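Local structure of sialidase B (Streptococcus pneumoniae serotype 4, 4XJW) at residues A[1-7]-A[169-175]; A[109-113]-A[176-182]. The protein hydrolyses alpha-2,3-, alpha-2,6- and alpha-2,8-glycosidic linkages of terminal sialic acids in oligosaccharides, glycoproteins and glycolipids. The protein carries 1 engineered substitution. All blocks are in the same frame, centred on the assembly; numbering follows the deposited sequence.

Residues 1-7 against 169-175, and 109-113 against 176-182, are two contacts of the N-terminal concanavalin-like domain. Contact 1 pairs the start of the chain with the end of strand 166-173; contact 2 takes up the chain at Ala176, just after it has left that strand, and packs residues 176-182 on strand 102-113. Their centres are about 12 Å apart, both reach the same sheet, and a long, weak ion pair, Lys175 NZ to Glu181 OE2 at 3.5 Å, joins them. They lie about 36 and 27 Å, centre to centre, from the middle of the chain, away from both the catalytic residues assigned by similarity, such as Tyr615, and the pocket holding the inhibitor Optactin beside Tyr212 and Lys461.

Contact 1. Residues A[1-7]-A[169-175]; sequences ISPIFQG and EISLFNK
CG1 of Ile4 stands between its own backbone N and carbonyl carbon (chi1 64°), and the chain is extended beyond CG1, so CD1 lies alongside Leu172, where it meets CD1 of that leucine at 3.6 Å. The Ile4 and Asn174 side chains cross at about a right angle, with CG2 against ND2. In Phe173, CG lies anti to the carbonyl carbon (chi1 -51°), and the ring ends up beside Pro3: Pro3 CB sits over one face, 4.1 Å from the ring centroid, a CH-pi contact. Ile1 CD1 comes to the edge of that ring and also reaches Lys175 CB at 3.6 Å. The extended Gln6 donates from NE2 to Ser171 OG at 3.1 Å, with the hydroxyl 22° out of the amide plane. Backbone pairing is antiparallel: Gly7 and Ile170 bond in both directions, and Ile4 N reaches Leu172 O at 2.8 Å. A water bridges Ser2 O and Asn174 N. Lys26 O, Ser28 N and Gln32 hold the Asn174 amide. In the antiparallel sheet of the concanavalin-like N-terminal domain, strand 166-173 runs between strands 5-13 and 32-39, hydrogen-bonded to both, while Ile4, Phe5 and Leu172 all touch Leu23 of helix 20-23.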
loop_
_atom_site.group_PDB
_atom_site.type_symbol
_atom_site.label_atom_id
_atom_site.label_comp_id
_atom_site.label_asym_id
_atom_site.label_seq_id
_atom_site.Cartn_x
_atom_site.Cartn_y
_atom_site.Cartn_z
ATOM N N ILE A 1 6.866 -36.159 -2.371
ATOM C CA ILE A 1 7.588 -37.101 -1.521
ATOM C C ILE A 1 7.195 -36.974 -0.051
ATOM O O ILE A 1 6.351 -36.152 0.316
ATOM C CB ILE A 1 9.106 -36.896 -1.611
ATOM C CG1 ILE A 1 9.430 -35.402 -1.625
ATOM C CG2 ILE A 1 9.687 -37.594 -2.839
ATOM C CD1 ILE A 1 10.843 -35.093 -1.241
ATOM N N SER A 2 7.822 -37.800 0.782
ATOM C CA SER A 2 7.651 -37.734 2.222
ATOM C C SER A 2 8.837 -36.995 2.827
ATOM O O SER A 2 9.953 -37.063 2.307
ATOM C CB SER A 2 7.567 -39.140 2.826
ATOM O OG SER A 2 8.849 -39.579 3.260
ATOM N N PRO A 3 8.601 -36.279 3.931
ATOM C CA PRO A 3 9.710 -35.616 4.623
ATOM C C PRO A 3 10.691 -36.625 5.221
ATOM O O PRO A 3 10.273 -37.673 5.710
ATOM C CB PRO A 3 9.009 -34.827 5.732
ATOM C CG PRO A 3 7.698 -35.510 5.931
ATOM C CD PRO A 3 7.302 -36.029 4.582
ATOM N N ILE A 4 11.983 -36.312 5.168
ATOM C CA ILE A 4 13.004 -37.173 5.752
ATOM C C ILE A 4 13.045 -36.977 7.257
ATOM O O ILE A 4 13.641 -37.772 7.989
ATOM C CB ILE A 4 14.404 -36.854 5.190
ATOM C CG1 ILE A 4 14.826 -35.433 5.587
ATOM C CG2 ILE A 4 14.416 -37.028 3.684
ATOM C CD1 ILE A 4 16.290 -35.121 5.342
ATOM N N PHE A 5 12.416 -35.896 7.707
ATOM C CA PHE A 5 12.317 -35.584 9.123
ATOM C C PHE A 5 11.046 -34.782 9.347
ATOM O O PHE A 5 10.656 -33.970 8.502
ATOM C CB PHE A 5 13.524 -34.781 9.607
ATOM C CG PHE A 5 13.308 -34.133 10.943
ATOM C CD1 PHE A 5 13.285 -34.900 12.101
ATOM C CD2 PHE A 5 13.096 -32.767 11.041
ATOM C CE1 PHE A 5 13.070 -34.312 13.337
ATOM C CE2 PHE A 5 12.883 -32.172 12.266
ATOM C CZ PHE A 5 12.869 -32.946 13.420
ATOM N N GLN A 6 10.403 -35.021 10.484
ATOM C CA GLN A 6 9.194 -34.310 10.835
ATOM C C GLN A 6 8.959 -34.382 12.333
ATOM O O GLN A 6 8.801 -35.467 12.892
ATOM C CB GLN A 6 8.005 -34.899 10.082
ATOM C CG GLN A 6 6.706 -34.165 10.326
ATOM C CD GLN A 6 5.611 -34.620 9.390
ATOM O OE1 GLN A 6 5.206 -35.781 9.408
ATOM N NE2 GLN A 6 5.135 -33.706 8.552
ATOM N N GLY A 7 8.948 -33.222 12.983
ATOM C CA GLY A 7 8.767 -33.161 14.423
ATOM C C GLY A 7 8.032 -31.898 14.811
ATOM O O GLY A 7 7.919 -30.976 14.004
ATOM N N GLU A 169 5.428 -27.322 14.027
ATOM C CA GLU A 169 5.722 -28.374 13.054
ATOM C C GLU A 169 6.953 -27.985 12.239
ATOM O O GLU A 169 7.096 -26.830 11.831
ATOM C CB GLU A 169 4.548 -28.579 12.096
ATOM C CG GLU A 169 3.186 -28.744 12.761
ATOM C CD GLU A 169 2.075 -28.986 11.762
ATOM O OE1 GLU A 169 2.390 -29.268 10.587
ATOM O OE2 GLU A 169 0.892 -28.896 12.155
ATOM N N ILE A 170 7.839 -28.945 11.993
ATOM C CA ILE A 170 8.936 -28.723 11.056
ATOM C C ILE A 170 9.210 -29.977 10.227
ATOM O O ILE A 170 9.313 -31.082 10.766
ATOM C CB ILE A 170 10.219 -28.230 11.756
ATOM C CG1 ILE A 170 11.330 -28.020 10.723
ATOM C CG2 ILE A 170 10.664 -29.193 12.857
ATOM C CD1 ILE A 170 12.587 -27.441 11.297
ATOM N N SER A 171 9.296 -29.799 8.909
ATOM C CA SER A 171 9.529 -30.908 7.987
ATOM C C SER A 171 10.681 -30.567 7.045
ATOM O O SER A 171 10.839 -29.415 6.649
ATOM C CB SER A 171 8.266 -31.201 7.173
ATOM O OG SER A 171 7.148 -31.408 8.010
ATOM N N LEU A 172 11.475 -31.572 6.684
ATOM C CA LEU A 172 12.590 -31.392 5.753
ATOM C C LEU A 172 12.405 -32.388 4.609
ATOM O O LEU A 172 12.087 -33.555 4.843
ATOM C CB LEU A 172 13.918 -31.656 6.472
ATOM C CG LEU A 172 15.323 -31.287 5.969
ATOM C CD1 LEU A 172 15.590 -31.686 4.518
ATOM C CD2 LEU A 172 15.625 -29.812 6.199
ATOM N N PHE A 173 12.606 -31.927 3.379
ATOM C CA PHE A 173 12.506 -32.779 2.198
ATOM C C PHE A 173 13.793 -32.723 1.384
ATOM O O PHE A 173 14.377 -31.651 1.223
ATOM C CB PHE A 173 11.342 -32.338 1.310
ATOM C CG PHE A 173 10.040 -32.194 2.038
ATOM C CD1 PHE A 173 9.748 -31.037 2.748
ATOM C CD2 PHE A 173 9.107 -33.222 2.022
ATOM C CE1 PHE A 173 8.545 -30.903 3.417
ATOM C CE2 PHE A 173 7.904 -33.094 2.693
ATOM C CZ PHE A 173 7.624 -31.934 3.395
ATOM N N ASN A 174 14.240 -33.869 0.872
ATOM C CA ASN A 174 15.395 -33.900 -0.027
ATOM C C ASN A 174 14.998 -33.635 -1.481
ATOM O O ASN A 174 15.331 -34.397 -2.394
ATOM C CB ASN A 174 16.159 -35.222 0.106
ATOM C CG ASN A 174 16.979 -35.301 1.386
ATOM O OD1 ASN A 174 17.561 -34.307 1.833
ATOM N ND2 ASN A 174 17.053 -36.494 1.970
ATOM N N LYS A 175 14.281 -32.536 -1.680
ATOM C CA LYS A 175 13.862 -32.106 -2.994
ATOM C C LYS A 175 13.562 -30.613 -2.914
ATOM O O LYS A 175 13.213 -30.104 -1.848
ATOM C CB LYS A 175 12.599 -32.872 -3.386
ATOM C CG LYS A 175 12.052 -32.575 -4.775
ATOM C CD LYS A 175 10.759 -33.348 -5.013
ATOM C CE LYS A 175 10.038 -32.850 -6.255
ATOM N NZ LYS A 175 8.676 -33.453 -6.386
HETATM O O HOH W 1 12.295 -36.056 1.414
#

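Contact 2. Residues A[109-113]-A[176-182]; sequences VFVSD and AISDQEV
A short helix with a capping box at its start, together with Ala176 and Ile177 just ahead of its N-cap, packs against one side of residues 109-113 of strand 102-113: Ala176, Ile177 and Val182 meet Val109, Val111 and Asp113. Val111 carries the middle. With CG1 anti to the backbone N (chi1 -179°), that methyl rests on Ala176 CB at 3.6 Å, while CG2 faces Ile177 CG1 at 4.3 Å. Ala176 CB is touched from a second residue as well, lying 3.7 Å from Asp113 CG, an apolar methyl against a carboxylate whose OD1 makes weak hydrogen bonds to the backbone of Lys115 and Asp116. Two residues earlier in the strand than Val111, Val109 CG1 meets Val182 CG2 at 4.2 Å, the two valines sliding past each other in opposite directions, and Ile177 CD1 comes to 4.4 Å from Val109 CG1. The contact is mostly between apolar side chains, looser at the helix than at Ala176.

In this concanavalin-like domain the strand lies inside its sheet, its backbone bonded to strands 32-39 and 118-123, and the helix meets it from one face. The capping box fixes where the helix begins. Ser178 OG accepts from Glu181 N at 3.0 Å, nearly straight at 163°, and Ser178 N returns a bond to Glu181 OE1 at 3.0 Å, meeting the carboxylate on its anti side and 17° out of plane. Val182 N bonds to Ser178 O, completing the first turn. Val182 also touches Tyr122, whose hydroxyl bonds to Asp179, and a dimethyl sulfoxide molecule, probably from the crystal liquor, lies about 4 Å from the Val182 side chain.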
loop_
_atom_site.group_PDB
_atom_site.type_symbol
_atom_site.label_atom_id
_atom_site.label_comp_id
_atom_site.label_asym_id
_atom_site.label_seq_id
_atom_site.Cartn_x
_atom_site.Cartn_y
_atom_site.Cartn_z
ATOM N N VAL A 109 8.126 -21.642 4.185
ATOM C CA VAL A 109 8.633 -22.658 3.263
ATOM C C VAL A 109 9.892 -22.129 2.586
ATOM O O VAL A 109 9.846 -21.109 1.894
ATOM C CB VAL A 109 7.610 -22.997 2.168
ATOM C CG1 VAL A 109 8.174 -24.076 1.229
ATOM C CG2 VAL A 109 6.308 -23.470 2.792
ATOM N N PHE A 110 11.012 -22.826 2.762
ATOM C CA PHE A 110 12.254 -22.388 2.145
ATOM C C PHE A 110 12.719 -23.448 1.167
ATOM O O PHE A 110 12.854 -24.614 1.535
ATOM C CB PHE A 110 13.337 -22.132 3.186
ATOM C CG PHE A 110 14.657 -21.738 2.581
ATOM C CD1 PHE A 110 14.805 -20.502 1.975
ATOM C CD2 PHE A 110 15.736 -22.616 2.603
ATOM C CE1 PHE A 110 16.013 -20.127 1.402
ATOM C CE2 PHE A 110 16.950 -22.255 2.036
ATOM C CZ PHE A 110 17.089 -21.004 1.438
ATOM N N VAL A 111 12.921 -23.044 -0.081
ATOM C CA VAL A 111 13.330 -23.978 -1.128
ATOM C C VAL A 111 14.766 -23.682 -1.588
ATOM O O VAL A 111 15.088 -22.566 -2.014
ATOM C CB VAL A 111 12.353 -23.929 -2.320
ATOM C CG1 VAL A 111 12.778 -24.928 -3.380
ATOM C CG2 VAL A 111 10.927 -24.229 -1.847
ATOM N N SER A 112 15.631 -24.691 -1.485
ATOM C CA SER A 112 17.020 -24.598 -1.917
ATOM C C SER A 112 17.196 -25.499 -3.144
ATOM O O SER A 112 17.256 -26.723 -3.023
ATOM C CB SER A 112 17.944 -25.029 -0.768
ATOM O OG SER A 112 19.309 -24.906 -1.100
ATOM N N ASP A 113 17.272 -24.879 -4.319
ATOM C CA ASP A 113 17.130 -25.584 -5.591
ATOM C C ASP A 113 18.449 -25.613 -6.357
ATOM O O ASP A 113 18.845 -24.620 -6.972
ATOM C CB ASP A 113 16.048 -24.893 -6.429
ATOM C CG ASP A 113 15.681 -25.666 -7.686
ATOM O OD1 ASP A 113 16.394 -26.626 -8.036
ATOM O OD2 ASP A 113 14.677 -25.293 -8.323
ATOM N N ALA A 176 13.732 -29.915 -4.030
ATOM C CA ALA A 176 13.220 -28.552 -4.163
ATOM C C ALA A 176 11.798 -28.667 -4.673
ATOM O O ALA A 176 11.583 -28.942 -5.859
ATOM C CB ALA A 176 14.067 -27.764 -5.137
ATOM N N ILE A 177 10.816 -28.488 -3.792
ATOM C CA ILE A 177 9.427 -28.614 -4.230
ATOM C C ILE A 177 9.016 -27.432 -5.109
ATOM O O ILE A 177 9.484 -26.302 -4.922
ATOM C CB ILE A 177 8.425 -28.803 -3.063
ATOM C CG1 ILE A 177 8.270 -27.526 -2.238
ATOM C CG2 ILE A 177 8.814 -30.010 -2.194
ATOM C CD1 ILE A 177 7.117 -27.600 -1.248
ATOM N N SER A 178 8.148 -27.707 -6.076
ATOM C CA SER A 178 7.725 -26.707 -7.048
ATOM C C SER A 178 6.834 -25.651 -6.421
ATOM O O SER A 178 6.251 -25.865 -5.355
ATOM C CB SER A 178 6.953 -27.369 -8.186
ATOM O OG SER A 178 5.716 -27.877 -7.715
ATOM N N ASP A 179 6.729 -24.511 -7.098
ATOM C CA ASP A 179 5.824 -23.445 -6.681
ATOM C C ASP A 179 4.398 -23.986 -6.536
ATOM O O ASP A 179 3.697 -23.655 -5.580
ATOM C CB ASP A 179 5.868 -22.295 -7.690
ATOM C CG ASP A 179 5.243 -21.019 -7.153
ATOM O OD1 ASP A 179 5.879 -20.358 -6.303
ATOM O OD2 ASP A 179 4.124 -20.677 -7.587
ATOM N N GLN A 180 3.990 -24.833 -7.478
ATOM C CA GLN A 180 2.688 -25.495 -7.420
ATOM C C GLN A 180 2.538 -26.298 -6.131
ATOM O O GLN A 180 1.528 -26.184 -5.427
ATOM C CB GLN A 180 2.506 -26.418 -8.631
ATOM C CG GLN A 180 1.194 -27.194 -8.638
ATOM C CD GLN A 180 0.869 -27.787 -10.002
ATOM O OE1 GLN A 180 1.618 -27.612 -10.965
ATOM N NE2 GLN A 180 -0.258 -28.487 -10.089
ATOM N N GLU A 181 3.548 -27.104 -5.816
ATOM C CA GLU A 181 3.522 -27.887 -4.585
ATOM C C GLU A 181 3.421 -26.980 -3.359
ATOM O O GLU A 181 2.605 -27.230 -2.468
ATOM C CB GLU A 181 4.741 -28.812 -4.485
ATOM C CG GLU A 181 4.624 -30.103 -5.302
ATOM C CD GLU A 181 5.910 -30.918 -5.294
ATOM O OE1 GLU A 181 6.951 -30.391 -5.735
ATOM O OE2 GLU A 181 5.874 -32.079 -4.845
ATOM N N VAL A 182 4.234 -25.924 -3.331
ATOM C CA VAL A 182 4.208 -24.960 -2.232
ATOM C C VAL A 182 2.795 -24.429 -1.986
ATOM O O VAL A 182 2.364 -24.302 -0.843
ATOM C CB VAL A 182 5.164 -23.769 -2.499
ATOM C CG1 VAL A 182 5.049 -22.725 -1.396
ATOM C CG2 VAL A 182 6.603 -24.254 -2.630
#